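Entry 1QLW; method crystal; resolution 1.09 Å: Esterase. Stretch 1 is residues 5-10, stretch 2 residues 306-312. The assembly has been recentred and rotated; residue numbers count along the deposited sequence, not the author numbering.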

ATOM      1  N   VAL A   5       1.355  28.495 -14.012  1.00 70.08           N
ATOM      2  CA  VAL A   5       1.214  27.091 -14.388  1.00 70.43           C
ATOM      3  C   VAL A   5       2.497  26.588 -15.033  1.00 67.68           C
ATOM      4  O   VAL A   5       2.882  27.020 -16.118  1.00 68.01           O
ATOM      5  CB  VAL A   5       0.018  26.873 -15.325  1.00 72.38           C
ATOM      6  CG1 VAL A   5      -0.164  25.403 -15.669  1.00 72.14           C
ATOM      7  CG2 VAL A   5      -1.255  27.440 -14.710  1.00 72.18           C
ATOM      8  N   PRO A   6       3.181  25.681 -14.348  1.00 63.94           N
ATOM      9  CA  PRO A   6       4.424  25.117 -14.828  1.00 60.55           C
ATOM     10  C   PRO A   6       4.207  24.062 -15.899  1.00 54.38           C
ATOM     11  O   PRO A   6       3.176  23.387 -15.918  1.00 52.91           O
ATOM     12  CB  PRO A   6       5.031  24.482 -13.577  1.00 61.25           C
ATOM     13  CG  PRO A   6       3.839  24.053 -12.791  1.00 63.13           C
ATOM     14  CD  PRO A   6       2.793  25.107 -13.035  1.00 63.81           C
ATOM     15  N   LYS A   7       5.189  23.938 -16.790  1.00 48.77           N
ATOM     16  CA  LYS A   7       5.112  22.844 -17.765  1.00 42.71           C
ATOM     17  C   LYS A   7       5.409  21.566 -16.975  1.00 39.27           C
ATOM     18  O   LYS A   7       6.153  21.617 -15.994  1.00 38.33           O
ATOM     19  CB  LYS A   7       6.103  23.019 -18.893  1.00 43.24           C
ATOM     20  N   THR A   8       4.758  20.478 -17.349  1.00 34.31           N
ATOM     21  CA  THR A   8       5.046  19.203 -16.678  1.00 31.58           C
ATOM     22  C   THR A   8       6.462  18.773 -17.031  1.00 29.29           C
ATOM     23  O   THR A   8       6.825  18.711 -18.211  1.00 29.52           O
ATOM     24  CB  THR A   8       4.073  18.112 -17.159  1.00 32.34           C
ATOM     25  OG1 THR A   8       2.733  18.571 -16.948  1.00 33.29           O
ATOM     26  CG2 THR A   8       4.318  16.821 -16.395  1.00 32.51           C
ATOM     27  N   PRO A   9       7.279  18.493 -16.027  1.00 28.02           N
ATOM     28  CA  PRO A   9       8.658  18.096 -16.295  1.00 28.65           C
ATOM     29  C   PRO A   9       8.697  16.847 -17.158  1.00 28.34           C
ATOM     30  O   PRO A   9       7.960  15.899 -16.896  1.00 30.12           O
ATOM     31  CB  PRO A   9       9.259  17.862 -14.926  1.00 29.63           C
ATOM     32  CG  PRO A   9       8.319  18.447 -13.942  1.00 29.18           C
ATOM     33  CD  PRO A   9       6.969  18.543 -14.585  1.00 28.62           C
ATOM     34  N   ALA A  10       9.541  16.852 -18.176  1.00 28.34           N
ATOM     35  CA  ALA A  10       9.669  15.732 -19.087  1.00 28.85           C
ATOM     36  C   ALA A  10      10.933  14.931 -18.783  1.00 27.39           C
ATOM     37  O   ALA A  10      11.820  15.320 -18.019  1.00 28.14           O
ATOM     38  CB  ALA A  10       9.727  16.252 -20.521  1.00 30.44           C
ATOM     39  N   ASN A 306      -2.783  20.722 -10.567  1.00 13.80           N
ATOM     40  CA  ASN A 306      -2.084  20.296  -9.362  1.00 13.53           C
ATOM     41  C   ASN A 306      -0.651  20.768  -9.312  1.00 13.62           C
ATOM     42  O   ASN A 306      -0.146  20.942  -8.185  1.00 14.70           O
ATOM     43  CB  ASN A 306      -2.193  18.793  -9.153  1.00 13.41           C
ATOM     44  CG  ASN A 306      -1.455  17.935 -10.151  1.00 13.43           C
ATOM     45  OD1 ASN A 306      -1.248  18.325 -11.298  1.00 14.45           O
ATOM     46  ND2 ASN A 306      -1.074  16.733  -9.710  1.00 14.31           N
ATOM     47  N   LEU A 307       0.040  20.944 -10.426  1.00 14.05           N
ATOM     48  CA  LEU A 307       1.437  21.383 -10.363  1.00 14.67           C
ATOM     49  C   LEU A 307       1.535  22.878 -10.088  1.00 14.75           C
ATOM     50  O   LEU A 307       2.516  23.323  -9.478  1.00 16.50           O
ATOM     51  CB  LEU A 307       2.208  20.975 -11.615  1.00 17.07           C
ATOM     52  CG  LEU A 307       2.134  19.481 -11.953  1.00 17.16           C
ATOM     53  CD1 LEU A 307       3.098  19.155 -13.077  1.00 19.93           C
ATOM     54  CD2 LEU A 307       2.428  18.606 -10.743  1.00 17.94           C
ATOM     55  N   GLN A 308       0.536  23.662 -10.510  1.00 15.31           N
ATOM     56  CA  GLN A 308       0.458  25.070 -10.150  1.00 16.12           C
ATOM     57  C   GLN A 308       0.326  25.186  -8.623  1.00 15.87           C
ATOM     58  O   GLN A 308       0.977  26.010  -7.972  1.00 16.89           O
ATOM     59  CB  GLN A 308      -0.741  25.721 -10.823  1.00 17.48           C
ATOM     60  CG  GLN A 308      -0.918  27.196 -10.524  1.00 19.39           C
ATOM     61  CD  GLN A 308      -2.134  27.822 -11.145  1.00 20.02           C
ATOM     62  OE1 GLN A 308      -2.095  29.012 -11.524  1.00 23.67           O
ATOM     63  NE2 GLN A 308      -3.220  27.102 -11.255  1.00 18.91           N
ATOM     64  N   VAL A 309      -0.550  24.361  -8.036  1.00 15.34           N
ATOM     65  CA  VAL A 309      -0.740  24.363  -6.583  1.00 15.34           C
ATOM     66  C   VAL A 309       0.537  23.904  -5.901  1.00 14.99           C
ATOM     67  O   VAL A 309       0.999  24.499  -4.910  1.00 16.04           O
ATOM     68  CB  VAL A 309      -1.955  23.526  -6.183  1.00 15.49           C
ATOM     69  CG1 VAL A 309      -2.093  23.498  -4.663  1.00 17.06           C
ATOM     70  CG2 VAL A 309      -3.227  24.041  -6.842  1.00 16.98           C
ATOM     71  N   ALA A 310       1.156  22.845  -6.423  1.00 14.78           N
ATOM     72  CA  ALA A 310       2.410  22.366  -5.841  1.00 15.49           C
ATOM     73  C   ALA A 310       3.479  23.457  -5.841  1.00 15.67           C
ATOM     74  O   ALA A 310       4.219  23.602  -4.857  1.00 15.65           O
ATOM     75  CB  ALA A 310       2.926  21.142  -6.580  1.00 15.67           C
ATOM     76  N   ASP A 311       3.598  24.219  -6.933  1.00 15.78           N
ATOM     77  CA  ASP A 311       4.600  25.275  -6.977  1.00 17.02           C
ATOM     78  C   ASP A 311       4.378  26.315  -5.900  1.00 16.26           C
ATOM     79  O   ASP A 311       5.336  26.814  -5.322  1.00 17.12           O
ATOM     80  CB  ASP A 311       4.617  25.948  -8.348  1.00 19.43           C
ATOM     81  CG  ASP A 311       5.374  25.153  -9.381  1.00 21.45           C
ATOM     82  OD1 ASP A 311       6.010  24.138  -9.039  1.00 22.47           O
ATOM     83  OD2 ASP A 311       5.343  25.563 -10.559  1.00 25.94           O
ATOM     84  N   LEU A 312       3.129  26.676  -5.617  1.00 16.47           N
ATOM     85  CA  LEU A 312       2.852  27.632  -4.542  1.00 16.23           C
ATOM     86  C   LEU A 312       3.341  27.082  -3.217  1.00 15.88           C
ATOM     87  O   LEU A 312       3.908  27.811  -2.400  1.00 16.71           O
ATOM     88  CB  LEU A 312       1.369  27.958  -4.504  1.00 17.77           C
ATOM     89  CG  LEU A 312       0.864  28.843  -5.646  1.00 19.48           C
ATOM     90  CD1 LEU A 312      -0.648  28.783  -5.737  1.00 20.94           C
ATOM     91  CD2 LEU A 312       1.319  30.284  -5.450  1.00 22.49           C
TER

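This is a small van der Waals contact, without hydrogen bonds, in which an irregular segment near the start of the chain lies against one face of a helix about 300 residues later. The two stretches bury 275 Å² between them, counting both sides.

Pro6 is the centre of the contact. It has the largest covered area of any residue here, and its CA-to-CB bond points toward the helix. Its ring reaches three helix residues. CG of Pro6 sits 3.7 Å from CB of Leu307, an apolar contact, and 3.6 Å from the backbone O of Leu307. CD of Pro6 lies 3.7 Å from the backbone N of Gln308. The closest approach of the whole contact is also made by this ring, with CG of Pro6 3.1 Å from OD2 of Asp311. That is tight for a carbon and an oxygen. Proline has no backbone NH, so it cannot offer one to the carboxylate. The other carboxylate oxygen, OD1, is hydrogen-bonded elsewhere in the structure.

Leu307 and Asp311 are one helical turn apart, which lets both face Pro6. The helix bond from N of Asp311 to O of Leu307, 2.9 Å, links them. The O of Leu307 therefore already has a helical partner where the proline ring packs near it.

Leu307 extends the contact along the segment. CD1 of Leu307 lies 3.9 Å from OG1 of Thr8 and 4.2 Å from CD of Pro9. The latter is a looser apolar contact. The CA-to-CB bond of Lys7 points away from the helix, and the residue makes no contact; no side-chain atom beyond CB is modelled.

At the other end, Val5 runs beside Gln308, with their CA atoms 4.8 Å apart. Val5 is exposed and poorly ordered, so this edge is less certain than the packing around Pro6.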